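Putative hexose oxidase (Nonomuraea sp. ATCC 39727, PDB 5AWV) probably oxidises a sugar of teicoplanin-type glycopeptide antibiotics, using a covalently held FAD as its redox cofactor. Local coordinates at residues 257-262 and 386-391; 363-368 and 440-445; 396-401 and 446-451. All blocks are in the same frame, centred on the assembly; numbering follows the deposited sequence.

Contact 1: residues 257-262 and 386-391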
ATOM      1  N   PHE A 257      12.111  25.400  -0.136  1.00 19.57           N
ATOM      2  CA  PHE A 257      13.054  25.977   0.763  1.00 21.10           C
ATOM      3  C   PHE A 257      14.414  25.786   0.183  1.00 25.76           C
ATOM      4  O   PHE A 257      14.641  24.857  -0.577  1.00 27.43           O
ATOM      5  CB  PHE A 257      12.997  25.291   2.119  1.00 21.23           C
ATOM      6  CG  PHE A 257      11.627  25.326   2.722  1.00 21.92           C
ATOM      7  CD1 PHE A 257      11.220  26.399   3.456  1.00 23.51           C
ATOM      8  CD2 PHE A 257      10.740  24.289   2.517  1.00 22.30           C
ATOM      9  CE1 PHE A 257       9.946  26.432   4.004  1.00 25.00           C
ATOM     10  CE2 PHE A 257       9.467  24.323   3.062  1.00 21.69           C
ATOM     11  CZ  PHE A 257       9.076  25.391   3.828  1.00 21.75           C
ATOM     12  N   ASP A 258      15.353  26.618   0.588  1.00 27.15           N
ATOM     13  CA  ASP A 258      16.686  26.542   0.015  1.00 26.84           C
ATOM     14  C   ASP A 258      17.618  26.252   1.135  1.00 24.02           C
ATOM     15  O   ASP A 258      17.650  26.957   2.135  1.00 28.45           O
ATOM     16  CB  ASP A 258      17.003  27.865  -0.672  1.00 34.66           C
ATOM     17  CG  ASP A 258      18.320  27.836  -1.399  1.00 36.76           C
ATOM     18  OD1 ASP A 258      19.104  26.858  -1.287  1.00 41.75           O
ATOM     19  OD2 ASP A 258      18.589  28.843  -2.067  1.00 54.91           O
ATOM     20  N   TRP A 259      18.352  25.179   1.021  1.00 24.49           N
ATOM     21  CA  TRP A 259      19.327  24.825   2.071  1.00 27.81           C
ATOM     22  C   TRP A 259      20.423  25.877   2.239  1.00 31.02           C
ATOM     23  O   TRP A 259      20.807  26.180   3.354  1.00 25.91           O
ATOM     24  CB  TRP A 259      20.023  23.556   1.758  1.00 27.46           C
ATOM     25  CG  TRP A 259      19.261  22.306   2.051  1.00 26.88           C
ATOM     26  CD1 TRP A 259      18.742  21.437   1.142  1.00 23.37           C
ATOM     27  CD2 TRP A 259      19.001  21.771   3.351  1.00 24.65           C
ATOM     28  NE1 TRP A 259      18.186  20.369   1.806  1.00 24.73           N
ATOM     29  CE2 TRP A 259      18.330  20.549   3.162  1.00 25.39           C
ATOM     30  CE3 TRP A 259      19.322  22.185   4.654  1.00 26.95           C
ATOM     31  CZ2 TRP A 259      17.940  19.750   4.230  1.00 26.14           C
ATOM     32  CZ3 TRP A 259      18.920  21.403   5.739  1.00 29.56           C
ATOM     33  CH2 TRP A 259      18.248  20.194   5.519  1.00 28.98           C
ATOM     34  N   ALA A 260      20.881  26.463   1.133  1.00 39.74           N
ATOM     35  CA  ALA A 260      22.002  27.454   1.180  1.00 43.20           C
ATOM     36  C   ALA A 260      21.677  28.594   2.133  1.00 39.60           C
ATOM     37  O   ALA A 260      22.464  28.953   2.982  1.00 52.81           O
ATOM     38  CB  ALA A 260      22.330  27.976  -0.214  1.00 40.96           C
ATOM     39  N   GLY A 261      20.472  29.089   2.093  1.00 37.29           N
ATOM     40  CA  GLY A 261      20.097  30.099   3.035  1.00 32.87           C
ATOM     41  C   GLY A 261      19.623  29.661   4.395  1.00 37.16           C
ATOM     42  O   GLY A 261      19.272  30.515   5.170  1.00 33.33           O
ATOM     43  N   MET A 262      19.581  28.355   4.705  1.00 33.41           N
ATOM     44  CA  MET A 262      18.927  27.886   5.951  1.00 31.31           C
ATOM     45  C   MET A 262      19.903  27.743   7.173  1.00 29.45           C
ATOM     46  O   MET A 262      20.672  26.822   7.229  1.00 34.28           O
ATOM     47  CB  MET A 262      18.224  26.514   5.621  1.00 31.55           C
ATOM     48  CG  MET A 262      17.280  25.883   6.671  1.00 32.57           C
ATOM     49  SD  MET A 262      15.708  26.757   6.883  1.00 33.13           S
ATOM     50  CE  MET A 262      14.859  26.574   5.313  1.00 31.33           C
ATOM     51  N   ASN A 386      22.061  15.341  11.394  1.00 22.28           N
ATOM     52  CA  ASN A 386      22.258  14.317  10.405  1.00 19.52           C
ATOM     53  C   ASN A 386      21.988  14.777   8.974  1.00 18.89           C
ATOM     54  O   ASN A 386      22.670  14.365   7.979  1.00 23.89           O
ATOM     55  CB  ASN A 386      21.439  13.054  10.878  1.00 19.61           C
ATOM     56  CG  ASN A 386      21.989  12.441  12.108  1.00 17.71           C
ATOM     57  OD1 ASN A 386      22.907  11.650  12.032  1.00 28.15           O
ATOM     58  ND2 ASN A 386      21.483  12.773  13.253  1.00 20.97           N
ATOM     59  N   MET A 387      21.021  15.680   8.782  1.00 20.87           N
ATOM     60  CA  MET A 387      20.727  16.144   7.436  1.00 19.45           C
ATOM     61  C   MET A 387      21.836  17.065   6.836  1.00 23.57           C
ATOM     62  O   MET A 387      21.850  17.282   5.635  1.00 21.60           O
ATOM     63  CB  MET A 387      19.386  16.920   7.397  1.00 21.37           C
ATOM     64  CG  MET A 387      18.108  16.060   7.443  1.00 22.39           C
ATOM     65  SD  MET A 387      18.059  14.734   6.240  1.00 21.94           S
ATOM     66  CE  MET A 387      18.153  15.677   4.728  1.00 23.63           C
ATOM     67  N   THR A 388      22.639  17.682   7.697  1.00 25.11           N
ATOM     68  CA  THR A 388      23.740  18.521   7.258  1.00 26.28           C
ATOM     69  C   THR A 388      25.058  17.788   7.181  1.00 28.35           C
ATOM     70  O   THR A 388      26.041  18.407   6.791  1.00 34.78           O
ATOM     71  CB  THR A 388      23.859  19.792   8.144  1.00 22.34           C
ATOM     72  OG1 THR A 388      23.911  19.473   9.527  1.00 20.92           O
ATOM     73  CG2 THR A 388      22.727  20.637   7.905  1.00 23.13           C
ATOM     74  N   HIS A 389      25.079  16.492   7.508  1.00 27.37           N
ATOM     75  CA  HIS A 389      26.254  15.617   7.476  1.00 28.44           C
ATOM     76  C   HIS A 389      25.968  14.318   6.749  1.00 25.66           C
ATOM     77  O   HIS A 389      25.843  13.233   7.311  1.00 29.41           O
ATOM     78  CB  HIS A 389      26.795  15.481   8.877  1.00 34.37           C
ATOM     79  CG  HIS A 389      27.267  16.828   9.366  1.00 43.14           C
ATOM     80  ND1 HIS A 389      26.566  17.587  10.286  1.00 39.41           N
ATOM     81  CD2 HIS A 389      28.280  17.622   8.910  1.00 42.50           C
ATOM     82  CE1 HIS A 389      27.176  18.760  10.436  1.00 47.37           C
ATOM     83  NE2 HIS A 389      28.227  18.799   9.623  1.00 44.32           N
ATOM     84  N   MET A 390      25.810  14.494   5.452  1.00 27.79           N
ATOM     85  CA  MET A 390      25.416  13.399   4.563  1.00 31.98           C
ATOM     86  C   MET A 390      26.350  13.295   3.367  1.00 30.43           C
ATOM     87  O   MET A 390      25.932  13.181   2.213  1.00 33.88           O
ATOM     88  CB  MET A 390      23.908  13.541   4.198  1.00 32.55           C
ATOM     89  CG  MET A 390      23.452  14.706   3.375  1.00 34.84           C
ATOM     90  SD  MET A 390      21.615  14.865   3.586  1.00 31.11           S
ATOM     91  CE  MET A 390      21.136  13.682   2.401  1.00 29.61           C
ATOM     92  N   ASP A 391      27.651  13.363   3.644  1.00 34.80           N
ATOM     93  CA  ASP A 391      28.632  13.178   2.592  1.00 35.92           C
ATOM     94  C   ASP A 391      28.598  11.716   2.152  1.00 28.21           C
ATOM     95  O   ASP A 391      28.598  10.814   2.970  1.00 28.16           O
ATOM     96  CB  ASP A 391      30.037  13.558   3.081  1.00 45.88           C
ATOM     97  CG  ASP A 391      30.229  15.097   3.195  1.00 54.61           C
ATOM     98  OD1 ASP A 391      29.503  15.857   2.495  1.00 63.06           O
ATOM     99  OD2 ASP A 391      31.109  15.548   3.977  1.00 58.40           O
TER
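Trp-259 and Met-387 meet through carbon alone: the indole's benzo corner comes up against the inner part of the methionine chain, with CH2 of Trp-259 3.9 Å from CB of Met-387. The two side chains cross at about a right angle. Met-387 folds twice, at chi2 (-51°) and again at chi3 (-61°), and this brings its terminal CE back to the indole, 4.1 Å from CZ2 of Trp-259. Two neighbouring ring atoms, CH2 and CZ2, thus touch both the root and the end of the same methionine. Thr-388 adds a looser touch through its methyl, CG2 lying 4.4 Å from CZ3 of Trp-259, while its hydroxyl is engaged with the carbonyl of Tyr-384 one turn back.

What positions the indole lies just outside this first shell. Its NE1 donates to the backbone O of Gly-298, and its ring also meets that of Phe-309. The backbone beneath it is a type I turn from Trp-259 to Met-262, closed by a 2.8 Å bond from N of Met-262 to O of Trp-259. An Asx turn overlaps its start, OD1 of Asp-258 accepting from N of Ala-260. The contact therefore joins the turn between strand 249-257 and helix 264-280 to the C-terminal end of helix 377-387, beside strand 291-298 and with Trp-444 of helix 438-452 also touching Met-387.

Contact 2: residues 363-368 and 440-445. With N1L (2-amino-2-deoxy-beta-D-glucopyranuronic acid), chain B.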
ATOM      1  N   ALA A 363      17.433   1.236  -4.963  1.00 24.02           N
ATOM      2  CA  ALA A 363      17.482   0.588  -3.706  1.00 24.05           C
ATOM      3  C   ALA A 363      17.219   1.670  -2.598  1.00 23.09           C
ATOM      4  O   ALA A 363      17.676   2.762  -2.717  1.00 27.37           O
ATOM      5  CB  ALA A 363      18.829  -0.068  -3.576  1.00 22.99           C
ATOM      6  N   SER A 364      16.412   1.392  -1.586  1.00 21.71           N
ATOM      7  CA  SER A 364      16.133   2.363  -0.555  1.00 19.26           C
ATOM      8  C   SER A 364      15.855   1.696   0.774  1.00 19.42           C
ATOM      9  O   SER A 364      15.576   0.501   0.843  1.00 18.64           O
ATOM     10  CB  SER A 364      14.948   3.241  -1.027  1.00 21.45           C
ATOM     11  OG  SER A 364      13.747   2.500  -0.962  1.00 21.01           O
ATOM     12  N   LYS A 365      15.938   2.463   1.841  1.00 18.97           N
ATOM     13  CA  LYS A 365      15.534   2.044   3.182  1.00 17.91           C
ATOM     14  C   LYS A 365      14.774   3.178   3.814  1.00 21.30           C
ATOM     15  O   LYS A 365      15.273   4.326   3.866  1.00 17.87           O
ATOM     16  CB  LYS A 365      16.757   1.756   4.033  1.00 21.32           C
ATOM     17  CG  LYS A 365      16.532   1.532   5.504  1.00 21.42           C
ATOM     18  CD  LYS A 365      15.911   0.228   5.720  1.00 24.16           C
ATOM     19  CE  LYS A 365      15.800  -0.101   7.187  1.00 23.99           C
ATOM     20  NZ  LYS A 365      14.996  -1.348   7.311  1.00 24.82           N
ATOM     21  N   THR A 366      13.568   2.876   4.318  1.00 16.80           N
ATOM     22  CA  THR A 366      12.764   3.823   4.965  1.00 20.18           C
ATOM     23  C   THR A 366      12.487   3.306   6.366  1.00 18.26           C
ATOM     24  O   THR A 366      12.195   2.108   6.555  1.00 20.39           O
ATOM     25  CB  THR A 366      11.418   4.015   4.228  1.00 20.94           C
ATOM     26  OG1 THR A 366      11.615   4.516   2.934  1.00 21.77           O
ATOM     27  CG2 THR A 366      10.513   4.979   4.981  1.00 21.79           C
ATOM     28  N   LYS A 367      12.635   4.154   7.345  1.00 16.78           N
ATOM     29  CA  LYS A 367      12.328   3.877   8.740  1.00 15.83           C
ATOM     30  C   LYS A 367      11.221   4.825   9.107  1.00 15.96           C
ATOM     31  O   LYS A 367      11.079   5.880   8.457  1.00 19.54           O
ATOM     32  CB  LYS A 367      13.557   4.023   9.629  1.00 16.01           C
ATOM     33  CG  LYS A 367      14.718   3.190   9.145  1.00 17.29           C
ATOM     34  CD  LYS A 367      16.031   3.328   9.857  1.00 18.96           C
ATOM     35  CE  LYS A 367      15.928   2.990  11.308  1.00 19.40           C
ATOM     36  NZ  LYS A 367      15.778   1.526  11.568  1.00 19.21           N
ATOM     37  N   ALA A 368      10.429   4.529  10.113  1.00 15.48           N
ATOM     38  CA  ALA A 368       9.174   5.333  10.342  1.00 15.44           C
ATOM     39  C   ALA A 368       8.763   5.442  11.810  1.00 15.03           C
ATOM     40  O   ALA A 368       9.166   4.643  12.659  1.00 13.90           O
ATOM     41  CB  ALA A 368       8.028   4.643   9.553  1.00 16.20           C
ATOM     42  N   LYS A 440      26.968   2.226   3.650  1.00 25.45           N
ATOM     43  CA  LYS A 440      27.167   3.633   4.060  1.00 30.57           C
ATOM     44  C   LYS A 440      25.779   4.384   4.223  1.00 26.28           C
ATOM     45  O   LYS A 440      25.594   5.193   5.155  1.00 23.56           O
ATOM     46  CB  LYS A 440      28.015   4.319   3.010  1.00 33.39           C
ATOM     47  CG  LYS A 440      28.450   5.699   3.362  1.00 46.35           C
ATOM     48  CD  LYS A 440      29.216   6.300   2.178  1.00 56.75           C
ATOM     49  CE  LYS A 440      29.614   7.754   2.445  1.00 60.86           C
ATOM     50  NZ  LYS A 440      30.601   7.963   3.551  1.00 64.67           N
ATOM     51  N   HIS A 441      24.847   4.086   3.331  1.00 24.52           N
ATOM     52  CA  HIS A 441      23.488   4.655   3.424  1.00 24.57           C
ATOM     53  C   HIS A 441      22.677   4.069   4.590  1.00 24.59           C
ATOM     54  O   HIS A 441      22.031   4.805   5.302  1.00 24.17           O
ATOM     55  CB  HIS A 441      22.734   4.472   2.174  1.00 23.43           C
ATOM     56  CG  HIS A 441      23.274   5.229   1.019  1.00 25.82           C
ATOM     57  ND1 HIS A 441      24.498   4.934   0.448  1.00 25.57           N
ATOM     58  CD2 HIS A 441      22.771   6.275   0.326  1.00 24.62           C
ATOM     59  CE1 HIS A 441      24.722   5.769  -0.549  1.00 27.03           C
ATOM     60  NE2 HIS A 441      23.697   6.591  -0.645  1.00 27.10           N
ATOM     61  N   LEU A 442      22.728   2.755   4.801  1.00 22.28           N
ATOM     62  CA  LEU A 442      22.124   2.158   5.961  1.00 22.11           C
ATOM     63  C   LEU A 442      22.661   2.787   7.212  1.00 24.29           C
ATOM     64  O   LEU A 442      21.920   3.072   8.134  1.00 21.73           O
ATOM     65  CB  LEU A 442      22.331   0.646   6.001  1.00 23.02           C
ATOM     66  CG  LEU A 442      21.626  -0.166   4.871  1.00 25.04           C
ATOM     67  CD1 LEU A 442      21.764  -1.665   5.090  1.00 26.84           C
ATOM     68  CD2 LEU A 442      20.149   0.151   4.706  1.00 24.57           C
ATOM     69  N   THR A 443      23.969   2.974   7.273  1.00 22.07           N
ATOM     70  CA  THR A 443      24.574   3.581   8.437  1.00 23.63           C
ATOM     71  C   THR A 443      24.010   4.960   8.767  1.00 19.31           C
ATOM     72  O   THR A 443      23.718   5.256   9.919  1.00 20.47           O
ATOM     73  CB  THR A 443      26.129   3.634   8.278  1.00 24.81           C
ATOM     74  OG1 THR A 443      26.629   2.279   8.286  1.00 28.20           O
ATOM     75  CG2 THR A 443      26.747   4.395   9.418  1.00 27.75           C
ATOM     76  N   TRP A 444      23.902   5.768   7.735  1.00 19.96           N
ATOM     77  CA  TRP A 444      23.443   7.144   7.839  1.00 19.94           C
ATOM     78  C   TRP A 444      21.979   7.201   8.337  1.00 19.49           C
ATOM     79  O   TRP A 444      21.646   7.886   9.260  1.00 16.43           O
ATOM     80  CB  TRP A 444      23.618   7.802   6.478  1.00 21.22           C
ATOM     81  CG  TRP A 444      23.151   9.218   6.552  1.00 22.83           C
ATOM     82  CD1 TRP A 444      23.842  10.266   7.051  1.00 25.22           C
ATOM     83  CD2 TRP A 444      21.816   9.713   6.243  1.00 23.56           C
ATOM     84  NE1 TRP A 444      23.059  11.421   7.040  1.00 23.82           N
ATOM     85  CE2 TRP A 444      21.821  11.121   6.522  1.00 24.74           C
ATOM     86  CE3 TRP A 444      20.660   9.130   5.691  1.00 21.63           C
ATOM     87  CZ2 TRP A 444      20.668  11.943   6.369  1.00 24.29           C
ATOM     88  CZ3 TRP A 444      19.516   9.957   5.476  1.00 22.74           C
ATOM     89  CH2 TRP A 444      19.536  11.351   5.830  1.00 21.83           C
ATOM     90  N   VAL A 445      21.088   6.444   7.705  1.00 18.07           N
ATOM     91  CA  VAL A 445      19.654   6.526   8.102  1.00 17.85           C
ATOM     92  C   VAL A 445      19.432   5.955   9.505  1.00 16.60           C
ATOM     93  O   VAL A 445      18.625   6.504  10.296  1.00 16.61           O
ATOM     94  CB  VAL A 445      18.783   5.866   6.995  1.00 17.83           C
ATOM     95  CG1 VAL A 445      18.784   4.342   7.101  1.00 18.66           C
ATOM     96  CG2 VAL A 445      17.391   6.408   7.031  1.00 19.44           C
TER
HETATM   97  C1  N1L B 104       7.455   6.964  -1.606  1.00 59.17           C
HETATM   98  C2  N1L B 104       8.796   6.779  -0.726  1.00 56.20           C
HETATM   99  C3  N1L B 104       8.595   5.850   0.486  1.00 54.71           C
HETATM  100  C4  N1L B 104       7.443   6.408   1.294  1.00 58.29           C
HETATM  101  C5  N1L B 104       6.140   6.305   0.456  1.00 53.61           C
HETATM  102  C6  N1L B 104       4.875   6.726   1.249  1.00 55.15           C
HETATM  103  N2  N1L B 104       9.932   6.275  -1.494  1.00 62.39           N
HETATM  104  O3  N1L B 104       9.813   5.831   1.373  1.00 36.51           O
HETATM  105  O4  N1L B 104       7.316   5.704   2.632  1.00 73.54           O
HETATM  106  O5  N1L B 104       6.245   7.210  -0.714  1.00 55.02           O
HETATM  107  O6B N1L B 104       4.560   8.112   1.180  1.00 57.89           O
HETATM  108  O6A N1L B 104       5.046   6.524   2.594  1.00 70.71           O
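Val-445 and Lys-365 carry most of this interface, with Lys-367 as the third member, and what they share is hydrocarbon. The branch CG1 of Val-445 is the common point. It lies 3.9 Å from CG of Lys-365 and 4.0 Å from CD of Lys-367, so a single methyl touches two lysines that are next-but-one neighbours on the strand. With chi1 at 80°, CG1 sits between the backbone N and the carbonyl carbon of its own residue, and this rotation presents it to the strand.

Lys-365 starts toward the helix and then turns off. A bend at chi2 (73°) diverts the chain after CG, leaving CB and CG against the helix; the side chains of Leu-442 and Lys-365 cross at about a right angle, with CD2 of Leu-442 3.8 Å from CB of Lys-365. The ammonium group is led away to a salt bridge with Asp-475. Lys-367 runs past Val-445 at a slant, and its NZ pairs with both Asp-477 and Asp-475 while also making a cation-pi contact with Tyr-449. Two buried lysines thus give the helix their methylenes and hand their charges to a pair of aspartates, which probably keeps both amines protonated.

Between them Thr-366 points away from the helix. Its OG1 lies 2.7 Å from O3 of the bound aminoglucuronic acid, close enough for a hydrogen bond.

Strand 363-371 is the outermost member of an antiparallel seven-stranded sheet, and helix 438-452 runs nearly parallel to it, the short axes 9.3 Å apart and 15° from alignment. Such helix-on-sheet layering, with the sheet's other face lining the sugar pocket, is characteristic of the substrate domain of berberine bridge enzyme-like flavoproteins.

Contact 3: residues 396-401 and 446-451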
ATOM      1  N   GLY A 396      18.921  11.415   0.994  1.00 18.72           N
ATOM      2  CA  GLY A 396      18.555  11.229   2.346  1.00 20.66           C
ATOM      3  C   GLY A 396      17.512  12.277   2.659  1.00 21.07           C
ATOM      4  O   GLY A 396      17.614  13.444   2.181  1.00 21.46           O
ATOM      5  N   ALA A 397      16.481  11.886   3.439  1.00 17.95           N
ATOM      6  CA  ALA A 397      15.405  12.816   3.741  1.00 17.35           C
ATOM      7  C   ALA A 397      14.628  12.445   5.011  1.00 17.45           C
ATOM      8  O   ALA A 397      14.632  11.246   5.463  1.00 16.85           O
ATOM      9  CB  ALA A 397      14.481  12.956   2.550  1.00 17.85           C
ATOM     10  N   VAL A 398      14.021  13.469   5.617  1.00 17.28           N
ATOM     11  CA  VAL A 398      12.954  13.294   6.625  1.00 16.76           C
ATOM     12  C   VAL A 398      11.695  13.891   6.047  1.00 17.22           C
ATOM     13  O   VAL A 398      11.695  15.087   5.651  1.00 16.89           O
ATOM     14  CB  VAL A 398      13.291  13.989   7.925  1.00 16.44           C
ATOM     15  CG1 VAL A 398      12.123  13.853   8.934  1.00 17.40           C
ATOM     16  CG2 VAL A 398      14.565  13.391   8.463  1.00 16.76           C
ATOM     17  N   TRP A 399      10.630  13.096   5.946  1.00 13.81           N
ATOM     18  CA  TRP A 399       9.323  13.569   5.491  1.00 14.34           C
ATOM     19  C   TRP A 399       8.341  13.552   6.680  1.00 15.13           C
ATOM     20  O   TRP A 399       8.283  12.541   7.407  1.00 13.09           O
ATOM     21  CB  TRP A 399       8.733  12.675   4.385  1.00 15.28           C
ATOM     22  CG  TRP A 399       9.464  12.662   3.117  1.00 18.27           C
ATOM     23  CD1 TRP A 399      10.681  13.234   2.848  1.00 18.73           C
ATOM     24  CD2 TRP A 399       9.045  12.023   1.906  1.00 20.91           C
ATOM     25  NE1 TRP A 399      11.031  12.990   1.561  1.00 19.44           N
ATOM     26  CE2 TRP A 399      10.039  12.253   0.952  1.00 22.58           C
ATOM     27  CE3 TRP A 399       7.898  11.309   1.537  1.00 24.33           C
ATOM     28  CZ2 TRP A 399       9.944  11.763  -0.359  1.00 25.72           C
ATOM     29  CZ3 TRP A 399       7.784  10.835   0.228  1.00 28.05           C
ATOM     30  CH2 TRP A 399       8.814  11.041  -0.693  1.00 26.45           C
ATOM     31  N   LEU A 400       7.619  14.648   6.864  1.00 14.06           N
ATOM     32  CA  LEU A 400       6.671  14.805   7.937  1.00 14.01           C
ATOM     33  C   LEU A 400       5.322  14.917   7.217  1.00 14.75           C
ATOM     34  O   LEU A 400       5.062  15.887   6.489  1.00 15.70           O
ATOM     35  CB  LEU A 400       6.991  16.024   8.743  1.00 17.40           C
ATOM     36  CG  LEU A 400       8.314  15.935   9.560  1.00 20.05           C
ATOM     37  CD1 LEU A 400       9.042  17.252   9.565  1.00 26.54           C
ATOM     38  CD2 LEU A 400       8.014  15.505  10.975  1.00 20.07           C
ATOM     39  N   ILE A 401       4.518  13.849   7.290  1.00 13.18           N
ATOM     40  CA  ILE A 401       3.345  13.668   6.429  1.00 13.16           C
ATOM     41  C   ILE A 401       2.113  13.931   7.246  1.00 11.89           C
ATOM     42  O   ILE A 401       1.952  13.286   8.312  1.00 10.29           O
ATOM     43  CB  ILE A 401       3.343  12.198   5.914  1.00 14.61           C
ATOM     44  CG1 ILE A 401       4.697  11.825   5.220  1.00 15.77           C
ATOM     45  CG2 ILE A 401       2.232  11.917   4.952  1.00 16.13           C
ATOM     46  CD1 ILE A 401       4.827  10.296   5.035  1.00 19.22           C
ATOM     47  N   ARG A 446      20.184   4.890   9.857  1.00 16.79           N
ATOM     48  CA  ARG A 446      20.110   4.309  11.153  1.00 17.83           C
ATOM     49  C   ARG A 446      20.643   5.244  12.224  1.00 20.05           C
ATOM     50  O   ARG A 446      20.083   5.309  13.316  1.00 18.52           O
ATOM     51  CB  ARG A 446      20.781   2.933  11.261  1.00 20.67           C
ATOM     52  CG  ARG A 446      20.078   1.884  10.448  1.00 20.47           C
ATOM     53  CD  ARG A 446      20.943   0.664  10.230  1.00 21.98           C
ATOM     54  NE  ARG A 446      20.110  -0.425   9.725  1.00 21.81           N
ATOM     55  CZ  ARG A 446      20.565  -1.502   9.103  1.00 24.97           C
ATOM     56  NH1 ARG A 446      21.868  -1.689   8.912  1.00 24.13           N
ATOM     57  NH2 ARG A 446      19.704  -2.417   8.698  1.00 23.32           N
ATOM     58  N   LYS A 447      21.664   6.032  11.896  1.00 20.58           N
ATOM     59  CA  LYS A 447      22.168   7.000  12.895  1.00 22.10           C
ATOM     60  C   LYS A 447      21.101   8.096  13.069  1.00 16.76           C
ATOM     61  O   LYS A 447      20.842   8.478  14.168  1.00 19.63           O
ATOM     62  CB  LYS A 447      23.561   7.595  12.496  1.00 22.30           C
ATOM     63  CG  LYS A 447      24.135   8.557  13.504  1.00 25.50           C
ATOM     64  CD  LYS A 447      25.451   9.199  13.012  1.00 29.07           C
ATOM     65  CE  LYS A 447      25.935  10.185  14.095  1.00 31.53           C
ATOM     66  NZ  LYS A 447      25.228  11.500  13.929  1.00 30.88           N
ATOM     67  N   LEU A 448      20.577   8.625  11.970  1.00 17.31           N
ATOM     68  CA  LEU A 448      19.510   9.632  11.990  1.00 17.84           C
ATOM     69  C   LEU A 448      18.349   9.201  12.912  1.00 18.58           C
ATOM     70  O   LEU A 448      17.934   9.934  13.845  1.00 18.36           O
ATOM     71  CB  LEU A 448      19.033   9.881  10.585  1.00 17.66           C
ATOM     72  CG  LEU A 448      17.681  10.602  10.399  1.00 17.52           C
ATOM     73  CD1 LEU A 448      17.748  11.989  10.972  1.00 16.92           C
ATOM     74  CD2 LEU A 448      17.373  10.669   8.912  1.00 17.52           C
ATOM     75  N   TYR A 449      17.935   7.929  12.737  1.00 17.51           N
ATOM     76  CA  TYR A 449      16.788   7.412  13.467  1.00 17.48           C
ATOM     77  C   TYR A 449      17.103   7.238  14.898  1.00 16.70           C
ATOM     78  O   TYR A 449      16.380   7.728  15.724  1.00 16.46           O
ATOM     79  CB  TYR A 449      16.327   6.097  12.816  1.00 16.67           C
ATOM     80  CG  TYR A 449      14.976   5.582  13.220  1.00 16.44           C
ATOM     81  CD1 TYR A 449      13.847   5.998  12.526  1.00 16.28           C
ATOM     82  CD2 TYR A 449      14.877   4.488  14.072  1.00 17.37           C
ATOM     83  CE1 TYR A 449      12.605   5.398  12.727  1.00 17.25           C
ATOM     84  CE2 TYR A 449      13.648   3.881  14.307  1.00 17.27           C
ATOM     85  CZ  TYR A 449      12.505   4.368  13.648  1.00 17.45           C
ATOM     86  OH  TYR A 449      11.285   3.776  13.882  1.00 15.11           O
ATOM     87  N   ALA A 450      18.237   6.577  15.200  1.00 16.61           N
ATOM     88  CA  ALA A 450      18.682   6.347  16.567  1.00 17.39           C
ATOM     89  C   ALA A 450      18.943   7.673  17.313  1.00 18.09           C
ATOM     90  O   ALA A 450      18.590   7.798  18.486  1.00 20.20           O
ATOM     91  CB  ALA A 450      19.935   5.477  16.588  1.00 17.13           C
ATOM     92  N   ASP A 451      19.417   8.694  16.610  1.00 19.98           N
ATOM     93  CA  ASP A 451      19.689  10.005  17.302  1.00 19.00           C
ATOM     94  C   ASP A 451      18.361  10.654  17.641  1.00 18.32           C
ATOM     95  O   ASP A 451      18.114  11.147  18.788  1.00 18.44           O
ATOM     96  CB  ASP A 451      20.493  10.950  16.442  1.00 19.16           C
ATOM     97  CG  ASP A 451      21.972  10.531  16.292  1.00 22.23           C
ATOM     98  OD1 ASP A 451      22.439   9.583  16.938  1.00 24.22           O
ATOM     99  OD2 ASP A 451      22.642  11.133  15.469  1.00 23.23           O
TER
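Leu-448 of helix 438-452 packs on Val-398 in the antiparallel sheet of this flavoprotein's substrate domain, a small apolar meeting of a helix packed on the face of an antiparallel sheet. The strand is an inner one, bonded through its backbone to strand 291-298 and to strand 424-432, and no hydrogen bond joins the helix segment to it.

Taken in order, the helix first offers Arg-446, whose NH2 forms a salt bridge with Asp-477. Lys-447 follows on the outer side. Its chain is extended as far as CE, and its NZ forms a salt bridge with OD2 of Asp-451, one turn on; the same NZ also donates to OD1 of Asn-386 in helix 377-387.

Leu-448 then faces the sheet. Its CG is placed opposite the backbone N (chi1 164°), which carries the branched end out toward the strand, and CD2 makes the touch, 3.9 Å from CG2 of Val-398. The two side chains pass each other at a slant. In Val-398 it is CG1 that lies anti to the backbone N (chi1 177°), which leaves CG2 beside that N to meet the leucine; the valine also packs on Val-383 of helix 377-387 and Val-426 of strand 424-432. The methyl of Leu-448 therefore enters a hydrocarbon layer built from several elements. A second, slighter approach brings CD2 of Leu-448 to 4.4 Å from the carbonyl O of Ala-397.

Tyr-449 swings toward strand 363-371, where its hydroxyl bonds to the carbonyl of Ala-368. Ala-450 continues the helix through a bond from its N to O of Arg-446. Asp-451 completes the turn: ND2 of Asn-386 also donates to its OD2, and NZ of Lys-447 meets that oxygen nearly in line with the C-O bond at 3.0 Å.

How the contacts relate
Contacts 2 and 3 are buried and share helix 438-452, which lies over two strands of one sheet, while contact 1 sits farther out, about 28 Å between its centre and the chain's, and is only partly buried. The chemistry follows position. Contact 1 sets an indole on a methionine at a helix end; contact 2 buries lysine methylenes beside the sugar site; contact 3 is essentially aliphatic, one leucine on one valine. Helix 438-452 joins all three: NE1 of Trp-444 in contact 2 lies 3.1 Å from O of Asn-386 in contact 1, probably as a hydrogen bond, and CZ3 of its ring packs against CA of Gly-396 in contact 3. Met-387 CE likewise packs on the carbonyl of Gly-396.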